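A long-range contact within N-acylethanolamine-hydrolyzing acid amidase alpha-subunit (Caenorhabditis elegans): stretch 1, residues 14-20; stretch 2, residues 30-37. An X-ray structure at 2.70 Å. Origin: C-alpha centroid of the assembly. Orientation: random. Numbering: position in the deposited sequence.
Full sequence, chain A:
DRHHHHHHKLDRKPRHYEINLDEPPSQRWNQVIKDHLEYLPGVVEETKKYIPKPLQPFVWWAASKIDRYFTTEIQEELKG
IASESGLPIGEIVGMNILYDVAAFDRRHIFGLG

Stretch 1, residues 14-20: PRHYEIN
Stretch 2 30-37: NQVIKDHL

A tyrosine that lies across a helix can satisfy two needs at once, offering its face to an aliphatic side chain and its hydroxyl to a carboxylate one turn further on. The alpha-subunit of N-acylethanolamine-hydrolyzing acid amidase gives a compact example. Stretch 1 runs as an extended strand through Asn20, with phi from -61 to -136° and psi from 111 to 152° between Arg15 and Asn20. Stretch 2 is helical from Asn30, with phi from -57 to -67° and psi from -37 to -50° through Lys34. Their axes approach to 9.4 Å and run at 148°, closer to antiparallel than parallel. The register is set by Tyr17 and Val32, whose CA atoms are 7.3 Å apart, and the contact buries 274 Å² in all.

Stretch 2 begins with Asn30, already helical, whose CA-to-CB bond points away from the strand and whose O accepts a 2.8 Å hydrogen bond from Lys34 N. Gln31 (t, p, chi3 58°) points toward the strand, its CG 4.3 Å from Tyr17 CE1. Gln31 NE2 donates to Asp35 OD2 at 3.0 Å, a link between successive turns that joins the backbone bond from Asp35 N to Gln31 O, also 3.0 Å.

Val32 (t) supplies the apolar centre. Tyr17 is m with chi2 -92°, and Val32 CG2 sits over one face of its ring, 3.7 Å from the centroid and 18° off the normal, a CH-pi contact; the same CG2 is 3.5 Å from Tyr17 CG. Ile19 (m, m) points sideways, yet its end comes nearer, bringing CD1 to 4.4 Å from Val32 CG2.

Ile33 (m, m) points away, and the extended Lys34 (all t) leads its end away, so neither touches the strand.

Asp35 (m, chi2 164°) is the polar focus. Tyr17 OH donates to Asp35 OD1 at 2.6 Å, a short hydrogen bond with the carboxylate oxygen near the plane of the ring. Arg15 (m, t, p, chi4 177°) brings NH2 to 3.2 Å from the same Asp35 OD1. This salt bridge rests on charge alone, because the oxygen lies well out of the guanidinium plane and no N-H points at it.

By His36 the backbone has moved to -114/15°. The His36 side chain (m, chi2 84°) turns back along the helix, and His36 ND1 donates to Val32 O at 2.8 Å and 174°, nearly linear. In this orientation His36 CE1 lies 3.3 Å from Tyr17 OH; the two rings meet rim to rim, centroids 6.0 Å apart and planes at 56°. Leu37 (t, p) lies beyond the strand's reach.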

# COMPACT_ATOMS: atom_id res chain seq x y z
N PRO A 14 -4.85 -2.48 -14.21
CA PRO A 14 -4.19 -1.17 -14.23
C PRO A 14 -3.11 -1.11 -15.30
O PRO A 14 -2.41 -2.10 -15.56
CB PRO A 14 -3.58 -1.06 -12.82
CG PRO A 14 -3.41 -2.46 -12.38
CD PRO A 14 -4.54 -3.23 -12.98
N ARG A 15 -2.97 0.06 -15.91
CA ARG A 15 -1.95 0.26 -16.93
C ARG A 15 -0.56 0.03 -16.35
O ARG A 15 -0.26 0.46 -15.24
CB ARG A 15 -2.04 1.67 -17.52
CG ARG A 15 -3.25 1.91 -18.40
CD ARG A 15 -3.09 3.18 -19.21
NE ARG A 15 -1.89 3.15 -20.04
CZ ARG A 15 -1.53 4.10 -20.89
NH1 ARG A 15 -2.29 5.18 -21.04
NH2 ARG A 15 -0.41 3.97 -21.60
N HIS A 16 0.29 -0.65 -17.12
CA HIS A 16 1.63 -1.00 -16.66
C HIS A 16 2.65 0.00 -17.19
O HIS A 16 2.58 0.42 -18.35
CB HIS A 16 2.02 -2.41 -17.11
CG HIS A 16 3.46 -2.72 -16.91
ND1 HIS A 16 4.33 -2.96 -17.96
CD2 HIS A 16 4.21 -2.81 -15.78
CE1 HIS A 16 5.54 -3.20 -17.48
NE2 HIS A 16 5.49 -3.11 -16.16
N TYR A 17 3.59 0.37 -16.33
CA TYR A 17 4.68 1.27 -16.68
C TYR A 17 5.98 0.73 -16.11
O TYR A 17 5.99 0.04 -15.09
CB TYR A 17 4.46 2.70 -16.13
CG TYR A 17 3.28 3.42 -16.73
CD1 TYR A 17 3.44 4.24 -17.84
CD2 TYR A 17 2.01 3.29 -16.19
CE1 TYR A 17 2.37 4.90 -18.40
CE2 TYR A 17 0.93 3.95 -16.75
CZ TYR A 17 1.11 4.75 -17.85
OH TYR A 17 0.04 5.41 -18.41
N GLU A 18 7.08 1.06 -16.78
CA GLU A 18 8.42 0.80 -16.28
C GLU A 18 9.03 2.13 -15.86
O GLU A 18 9.09 3.07 -16.65
CB GLU A 18 9.30 0.11 -17.33
CG GLU A 18 9.09 -1.40 -17.42
CD GLU A 18 10.04 -2.06 -18.41
OE1 GLU A 18 11.01 -1.41 -18.85
OE2 GLU A 18 9.82 -3.25 -18.74
N ILE A 19 9.44 2.21 -14.60
CA ILE A 19 10.12 3.38 -14.07
C ILE A 19 11.61 3.05 -14.05
O ILE A 19 12.06 2.18 -13.30
CB ILE A 19 9.60 3.75 -12.67
CG1 ILE A 19 8.13 4.18 -12.75
CG2 ILE A 19 10.46 4.85 -12.04
CD1 ILE A 19 7.84 5.35 -13.67
N ASN A 20 12.36 3.72 -14.91
CA ASN A 20 13.79 3.46 -15.05
C ASN A 20 14.54 4.24 -13.97
O ASN A 20 14.56 5.47 -13.98
CB ASN A 20 14.28 3.86 -16.44
CG ASN A 20 15.61 3.24 -16.78
OD1 ASN A 20 16.39 2.87 -15.90
ND2 ASN A 20 15.89 3.13 -18.07
N ASN A 30 7.41 11.01 -16.17
CA ASN A 30 6.86 11.85 -17.22
C ASN A 30 5.72 11.15 -17.95
O ASN A 30 4.64 11.73 -18.14
CB ASN A 30 7.96 12.24 -18.21
CG ASN A 30 9.05 13.07 -17.57
OD1 ASN A 30 8.89 13.60 -16.47
ND2 ASN A 30 10.18 13.18 -18.25
N GLN A 31 5.94 9.91 -18.38
CA GLN A 31 4.93 9.22 -19.18
C GLN A 31 3.68 8.93 -18.37
O GLN A 31 2.56 9.04 -18.87
CB GLN A 31 5.51 7.93 -19.75
CG GLN A 31 4.74 7.37 -20.93
CD GLN A 31 4.62 8.36 -22.07
OE1 GLN A 31 5.63 8.84 -22.61
NE2 GLN A 31 3.39 8.69 -22.45
N VAL A 32 3.85 8.54 -17.10
CA VAL A 32 2.71 8.30 -16.23
C VAL A 32 1.86 9.56 -16.11
O VAL A 32 0.63 9.52 -16.25
CB VAL A 32 3.19 7.81 -14.85
CG1 VAL A 32 2.04 7.78 -13.84
CG2 VAL A 32 3.82 6.42 -14.97
N ILE A 33 2.50 10.70 -15.83
CA ILE A 33 1.76 11.95 -15.68
C ILE A 33 1.10 12.34 -16.99
O ILE A 33 -0.06 12.76 -17.02
CB ILE A 33 2.70 13.06 -15.16
CG1 ILE A 33 3.27 12.70 -13.78
CG2 ILE A 33 1.98 14.40 -15.11
CD1 ILE A 33 2.22 12.46 -12.70
N LYS A 34 1.83 12.20 -18.10
CA LYS A 34 1.29 12.60 -19.39
C LYS A 34 0.04 11.80 -19.74
O LYS A 34 -0.92 12.34 -20.31
CB LYS A 34 2.35 12.43 -20.48
CG LYS A 34 1.92 12.90 -21.85
CD LYS A 34 2.99 12.60 -22.89
CE LYS A 34 2.54 13.02 -24.28
NZ LYS A 34 3.58 12.74 -25.31
N ASP A 35 0.01 10.51 -19.38
CA ASP A 35 -1.12 9.66 -19.73
C ASP A 35 -2.34 9.91 -18.86
O ASP A 35 -3.46 9.61 -19.29
CB ASP A 35 -0.73 8.19 -19.63
CG ASP A 35 0.28 7.78 -20.69
OD1 ASP A 35 0.90 6.71 -20.53
OD2 ASP A 35 0.45 8.53 -21.68
N HIS A 36 -2.17 10.45 -17.65
CA HIS A 36 -3.29 10.70 -16.75
C HIS A 36 -3.50 12.19 -16.50
O HIS A 36 -4.22 12.56 -15.57
CB HIS A 36 -3.07 9.96 -15.43
CG HIS A 36 -2.85 8.49 -15.59
ND1 HIS A 36 -1.61 7.95 -15.86
CD2 HIS A 36 -3.70 7.44 -15.52
CE1 HIS A 36 -1.71 6.64 -15.95
NE2 HIS A 36 -2.97 6.30 -15.74
N LEU A 37 -2.90 13.05 -17.32
CA LEU A 37 -2.97 14.48 -17.07
C LEU A 37 -4.41 14.96 -16.96
O LEU A 37 -4.70 15.95 -16.27
CB LEU A 37 -2.24 15.23 -18.18
CG LEU A 37 -2.08 16.74 -18.02
CD1 LEU A 37 -1.17 17.06 -16.86
CD2 LEU A 37 -1.56 17.35 -19.31